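Local structure of F5/8 type C domain protein (Bacteroides ovatus, 4ZRX) at residues V305-D313 against E461-K469. The protein is a putative alpha-L-fucosidase, probably hydrolysing alpha-L-fucosyl linkages in glycans, with a TIM-barrel-family catalytic region and a C-terminal F5/8 type C domain. Residues are numbered along the deposited sequence; the frame is centred on the assembly and turned at random.
Sequences VKSLKHLSD and EPLQEETTK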
ATOM      1  N   VAL A 305      -2.903 -11.154   7.973  1.00 21.07           N
ATOM      2  CA  VAL A 305      -1.718 -10.450   7.500  1.00 19.38           C
ATOM      3  C   VAL A 305      -1.664 -10.671   5.979  1.00 19.48           C
ATOM      4  O   VAL A 305      -1.862 -11.785   5.457  1.00 19.24           O
ATOM      5  CB  VAL A 305      -0.477 -10.969   8.194  1.00 20.26           C
ATOM      6  CG1 VAL A 305       0.776 -10.424   7.583  1.00 21.18           C
ATOM      7  CG2 VAL A 305      -0.519 -10.725   9.679  1.00 20.79           C
ATOM      8  N   LYS A 306      -1.387  -9.616   5.240  1.00 17.39           N
ATOM      9  CA  LYS A 306      -1.419  -9.676   3.781  1.00 17.20           C
ATOM     10  C   LYS A 306      -0.424 -10.686   3.259  1.00 17.93           C
ATOM     11  O   LYS A 306       0.686 -10.890   3.837  1.00 17.16           O
ATOM     12  CB  LYS A 306      -1.141  -8.277   3.212  1.00 16.91           C
ATOM     13  CG  LYS A 306      -2.306  -7.336   3.318  1.00 17.19           C
ATOM     14  CD  LYS A 306      -1.894  -5.997   2.749  1.00 17.20           C
ATOM     15  CE  LYS A 306      -3.030  -5.041   2.612  1.00 17.95           C
ATOM     16  NZ  LYS A 306      -3.677  -4.717   3.884  1.00 18.15           N
ATOM     17  N   SER A 307      -0.800 -11.362   2.175  1.00 18.25           N
ATOM     18  CA  SER A 307       0.028 -12.429   1.619  1.00 18.81           C
ATOM     19  C   SER A 307       1.303 -11.907   1.026  1.00 18.97           C
ATOM     20  O   SER A 307       1.389 -10.710   0.686  1.00 17.47           O
ATOM     21  CB  SER A 307      -0.704 -13.152   0.489  1.00 19.51           C
ATOM     22  OG  SER A 307      -0.895 -12.351  -0.639  1.00 19.09           O
ATOM     23  N   LEU A 308       2.278 -12.793   0.861  1.00 19.07           N
ATOM     24  CA  LEU A 308       3.512 -12.381   0.180  1.00 19.54           C
ATOM     25  C   LEU A 308       3.263 -11.848  -1.201  1.00 19.17           C
ATOM     26  O   LEU A 308       3.872 -10.819  -1.588  1.00 17.70           O
ATOM     27  CB  LEU A 308       4.518 -13.509   0.126  1.00 19.77           C
ATOM     28  CG  LEU A 308       5.839 -13.250  -0.572  1.00 20.66           C
ATOM     29  CD1 LEU A 308       6.571 -12.089   0.064  1.00 20.49           C
ATOM     30  CD2 LEU A 308       6.681 -14.505  -0.539  1.00 22.56           C
ATOM     31  N   LYS A 309       2.404 -12.544  -1.951  1.00 20.62           N
ATOM     32  CA  LYS A 309       2.045 -12.024  -3.285  1.00 21.39           C
ATOM     33  C   LYS A 309       1.443 -10.632  -3.250  1.00 20.24           C
ATOM     34  O   LYS A 309       1.789  -9.771  -4.032  1.00 18.26           O
ATOM     35  CB  LYS A 309       1.095 -12.931  -4.048  1.00 23.08           C
ATOM     36  CG  LYS A 309       0.866 -12.392  -5.495  1.00 24.99           C
ATOM     37  CD  LYS A 309       0.094 -13.331  -6.332  1.00 28.42           C
ATOM     38  CE  LYS A 309      -0.012 -12.813  -7.711  1.00 28.14           C
ATOM     39  NZ  LYS A 309      -0.875 -11.630  -7.770  1.00 28.26           N
ATOM     40  N   HIS A 310       0.539 -10.390  -2.311  1.00 19.18           N
ATOM     41  CA  HIS A 310      -0.073  -9.071  -2.222  1.00 18.50           C
ATOM     42  C   HIS A 310       0.949  -8.008  -1.862  1.00 17.05           C
ATOM     43  O   HIS A 310       0.962  -6.892  -2.434  1.00 15.96           O
ATOM     44  CB  HIS A 310      -1.183  -9.140  -1.175  1.00 19.48           C
ATOM     45  CG  HIS A 310      -2.077  -7.953  -1.127  1.00 20.41           C
ATOM     46  ND1 HIS A 310      -3.164  -7.911  -0.265  1.00 22.86           N
ATOM     47  CD2 HIS A 310      -2.150  -6.827  -1.867  1.00 21.06           C
ATOM     48  CE1 HIS A 310      -3.821  -6.777  -0.444  1.00 21.71           C
ATOM     49  NE2 HIS A 310      -3.212  -6.090  -1.385  1.00 21.24           N
ATOM     50  N   LEU A 311       1.846  -8.298  -0.908  1.00 16.91           N
ATOM     51  CA  LEU A 311       2.871  -7.325  -0.547  1.00 16.70           C
ATOM     52  C   LEU A 311       3.827  -7.043  -1.710  1.00 16.24           C
ATOM     53  O   LEU A 311       4.184  -5.891  -1.986  1.00 15.79           O
ATOM     54  CB  LEU A 311       3.670  -7.797   0.682  1.00 17.01           C
ATOM     55  CG  LEU A 311       2.824  -7.817   1.961  1.00 17.82           C
ATOM     56  CD1 LEU A 311       3.701  -8.385   3.065  1.00 18.53           C
ATOM     57  CD2 LEU A 311       2.434  -6.417   2.395  1.00 17.91           C
ATOM     58  N   SER A 312       4.184  -8.101  -2.438  1.00 17.05           N
ATOM     59  CA  SER A 312       4.984  -7.927  -3.644  1.00 17.40           C
ATOM     60  C   SER A 312       4.280  -7.068  -4.673  1.00 16.11           C
ATOM     61  O   SER A 312       4.878  -6.105  -5.243  1.00 16.24           O
ATOM     62  CB  SER A 312       5.312  -9.311  -4.247  1.00 19.17           C
ATOM     63  OG  SER A 312       5.949  -9.150  -5.501  1.00 23.30           O
ATOM     64  N   ASP A 313       3.003  -7.323  -4.884  1.00 16.26           N
ATOM     65  CA  ASP A 313       2.222  -6.518  -5.826  1.00 16.46           C
ATOM     66  C   ASP A 313       2.160  -5.085  -5.370  1.00 16.34           C
ATOM     67  O   ASP A 313       2.286  -4.153  -6.196  1.00 15.25           O
ATOM     68  CB  ASP A 313       0.838  -7.066  -6.098  1.00 18.36           C
ATOM     69  CG  ASP A 313       0.856  -8.413  -6.870  1.00 20.75           C
ATOM     70  OD1 ASP A 313       1.820  -8.753  -7.615  1.00 23.50           O
ATOM     71  OD2 ASP A 313      -0.147  -9.131  -6.696  1.00 22.83           O
ATOM     72  N   GLU A 461      10.953 -14.313  -9.350  1.00 23.84           N
ATOM     73  CA  GLU A 461      10.183 -15.545  -9.233  0.50 25.74           C
ATOM     74  C   GLU A 461       8.651 -15.216  -9.173  1.00 25.35           C
ATOM     75  O   GLU A 461       8.199 -14.420  -8.324  1.00 24.70           O
ATOM     76  CB  GLU A 461      10.684 -16.322  -7.996  0.50 27.27           C
ATOM     77  CG  GLU A 461      10.676 -17.849  -8.053  0.50 30.25           C
ATOM     78  CD  GLU A 461      11.465 -18.439  -9.228  0.50 31.01           C
ATOM     79  OE1 GLU A 461      12.722 -18.423  -9.257  0.50 31.99           O
ATOM     80  OE2 GLU A 461      10.800 -18.921 -10.131  0.50 33.01           O
ATOM     81  N   PRO A 462       7.827 -15.822 -10.066  1.00 26.07           N
ATOM     82  CA  PRO A 462       6.389 -15.538  -9.979  1.00 26.27           C
ATOM     83  C   PRO A 462       5.813 -16.138  -8.709  1.00 27.02           C
ATOM     84  O   PRO A 462       6.219 -17.215  -8.297  1.00 27.81           O
ATOM     85  CB  PRO A 462       5.804 -16.203 -11.240  1.00 29.17           C
ATOM     86  CG  PRO A 462       6.984 -16.344 -12.168  1.00 28.37           C
ATOM     87  CD  PRO A 462       8.139 -16.643 -11.271  1.00 27.83           C
ATOM     88  N   LEU A 463       4.934 -15.409  -8.051  1.00 26.53           N
ATOM     89  CA  LEU A 463       4.358 -15.839  -6.787  1.00 27.75           C
ATOM     90  C   LEU A 463       2.918 -16.256  -6.990  1.00 30.52           C
ATOM     91  O   LEU A 463       2.224 -15.701  -7.827  1.00 31.19           O
ATOM     92  CB  LEU A 463       4.397 -14.670  -5.790  1.00 26.24           C
ATOM     93  CG  LEU A 463       5.799 -14.271  -5.341  1.00 25.87           C
ATOM     94  CD1 LEU A 463       5.727 -12.931  -4.591  1.00 25.16           C
ATOM     95  CD2 LEU A 463       6.546 -15.316  -4.479  1.00 27.27           C
ATOM     96  N   GLN A 464       2.488 -17.227  -6.188  1.00 34.90           N
ATOM     97  CA  GLN A 464       1.107 -17.697  -6.168  1.00 38.15           C
ATOM     98  C   GLN A 464       0.325 -16.979  -5.080  1.00 34.98           C
ATOM     99  O   GLN A 464       0.862 -16.753  -3.979  1.00 32.89           O
ATOM    100  CB  GLN A 464       1.050 -19.193  -5.781  1.00 43.51           C
ATOM    101  CG  GLN A 464       2.007 -20.107  -6.514  1.00 49.06           C
ATOM    102  CD  GLN A 464       1.890 -19.934  -8.008  1.00 55.40           C
ATOM    103  OE1 GLN A 464       0.787 -19.697  -8.528  1.00 60.05           O
ATOM    104  NE2 GLN A 464       3.019 -20.023  -8.717  1.00 59.55           N
ATOM    105  N   GLU A 465      -0.938 -16.690  -5.351  0.50 34.57           N
ATOM    106  CA  GLU A 465      -1.833 -16.174  -4.311  0.50 34.91           C
ATOM    107  C   GLU A 465      -2.015 -17.190  -3.198  0.50 36.74           C
ATOM    108  O   GLU A 465      -1.816 -18.399  -3.379  0.50 35.34           O
ATOM    109  CB  GLU A 465      -3.204 -15.776  -4.869  0.50 35.04           C
ATOM    110  CG  GLU A 465      -3.958 -14.754  -3.982  0.50 34.01           C
ATOM    111  CD  GLU A 465      -3.049 -13.625  -3.421  0.50 32.56           C
ATOM    112  OE1 GLU A 465      -2.861 -12.584  -4.089  0.50 32.21           O
ATOM    113  OE2 GLU A 465      -2.540 -13.785  -2.286  0.50 30.81           O
ATOM    114  N   GLU A 466      -2.379 -16.684  -2.031  1.00 37.54           N
ATOM    115  CA  GLU A 466      -2.633 -17.538  -0.890  1.00 40.76           C
ATOM    116  C   GLU A 466      -3.969 -18.226  -1.098  1.00 40.92           C
ATOM    117  O   GLU A 466      -4.858 -17.611  -1.684  1.00 38.50           O
ATOM    118  CB  GLU A 466      -2.689 -16.683   0.373  1.00 41.76           C
ATOM    119  CG  GLU A 466      -1.685 -17.158   1.370  1.00 45.26           C
ATOM    120  CD  GLU A 466      -1.554 -16.217   2.517  1.00 45.33           C
ATOM    121  OE1 GLU A 466      -2.567 -15.542   2.849  1.00 46.49           O
ATOM    122  OE2 GLU A 466      -0.426 -16.145   3.038  1.00 44.58           O
ATOM    123  N   THR A 467      -4.081 -19.484  -0.655  1.00 51.52           N
ATOM    124  CA  THR A 467      -5.368 -20.186  -0.606  1.00 52.97           C
ATOM    125  C   THR A 467      -6.321 -19.516   0.392  1.00 52.73           C
ATOM    126  O   THR A 467      -5.959 -19.334   1.559  1.00 53.58           O
ATOM    127  CB  THR A 467      -5.193 -21.684  -0.148  1.00 52.68           C
ATOM    128  OG1 THR A 467      -3.996 -22.244  -0.705  1.00 56.65           O
ATOM    129  CG2 THR A 467      -6.361 -22.507  -0.571  1.00 52.99           C
ATOM    130  N   THR A 468      -7.518 -19.143  -0.044  1.00 51.81           N
ATOM    131  CA  THR A 468      -8.540 -18.653   0.880  1.00 54.71           C
ATOM    132  C   THR A 468      -8.877 -19.738   1.927  1.00 53.26           C
ATOM    133  O   THR A 468      -9.089 -20.882   1.555  1.00 51.66           O
ATOM    134  CB  THR A 468      -9.843 -18.292   0.124  1.00 56.24           C
ATOM    135  OG1 THR A 468      -9.514 -17.385  -0.929  1.00 58.36           O
ATOM    136  CG2 THR A 468     -10.874 -17.645   1.046  1.00 56.39           C
ATOM    137  N   LYS A 469      -8.875 -19.363   3.213  1.00 52.09           N
ATOM    138  CA  LYS A 469      -9.201 -20.291   4.292  0.50 51.02           C
ATOM    139  C   LYS A 469     -10.728 -20.303   4.436  1.00 48.02           C
ATOM    140  O   LYS A 469     -11.346 -19.259   4.563  1.00 45.80           O
ATOM    141  CB  LYS A 469      -8.520 -19.859   5.598  0.50 53.28           C
ATOM    142  CG  LYS A 469      -6.993 -19.699   5.512  0.50 54.56           C
ATOM    143  CD  LYS A 469      -6.481 -18.895   6.694  0.50 56.14           C
ATOM    144  CE  LYS A 469      -4.968 -18.755   6.702  0.50 57.74           C
ATOM    145  NZ  LYS A 469      -4.564 -17.806   7.786  0.50 59.20           N
TER
HETATM  146  O   HOH W   1      -1.136 -14.641   5.347  1.00 37.30           O
HETATM  147  O   HOH W   2      -4.084 -12.874   4.169  1.00 41.26           O
HETATM  148  O   HOH W   3       1.850 -15.514   1.547  1.00 22.98           O
HETATM  149  O   HOH W   4       1.499 -15.284  -1.393  1.00 22.60           O
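S307 and E465 meet at the N-cap of helix 308-316, where the irregular loop between strands 450-458 and 481-485, at the start of the F5/8 type C family region, runs past the alpha-L-fucosidase region, whose family has the TIM-barrel fold. In one of the two modelled conformers of E465, S307 OG donates to E465 OE2 (2.7 Å) at the syn lone pair. S307 OG also caps the helix, accepting from H310 N at 2.9 Å in a nearly straight bond; chi1 of 68° tucks OG between its own backbone N and carbonyl carbon to make this possible. In the same conformer E466 N reaches E465 OE2 from the anti side, tilted 25° out of the carboxylate plane, so two donors grip one oxygen. With an alanine at S307, H310 N would probably lose its capping acceptor and E465 OE2 its hydroxyl donor. K309 leans along this loop: its CB lies 3.8 Å from Q464 O and also packs against L463 CB, CG passes E465 OE1 in the same conformer, CD rests 3.5 Å from L463 O and close to E465 N, and CE still touches L463 O. There the chain bends (chi4 -69°) and turns K309 NZ back to its own helix, into a salt bridge with D313 OD2 (2.8 Å). D313 OD1 pairs in turn with R430. L463 supplies the apolar side: its CD1 sits 3.7 Å from S312 CB, its CD2 meets L308 CD2 as the two leucines cross at about a right angle, and Y351 of helix 339-356 touches it too. Waters extend the seam along the first helical turn. One accepts from K309 N and donates to Q464 O; another accepts from L308 N and donates to E466 OE2, 2.8 Å from that OE2.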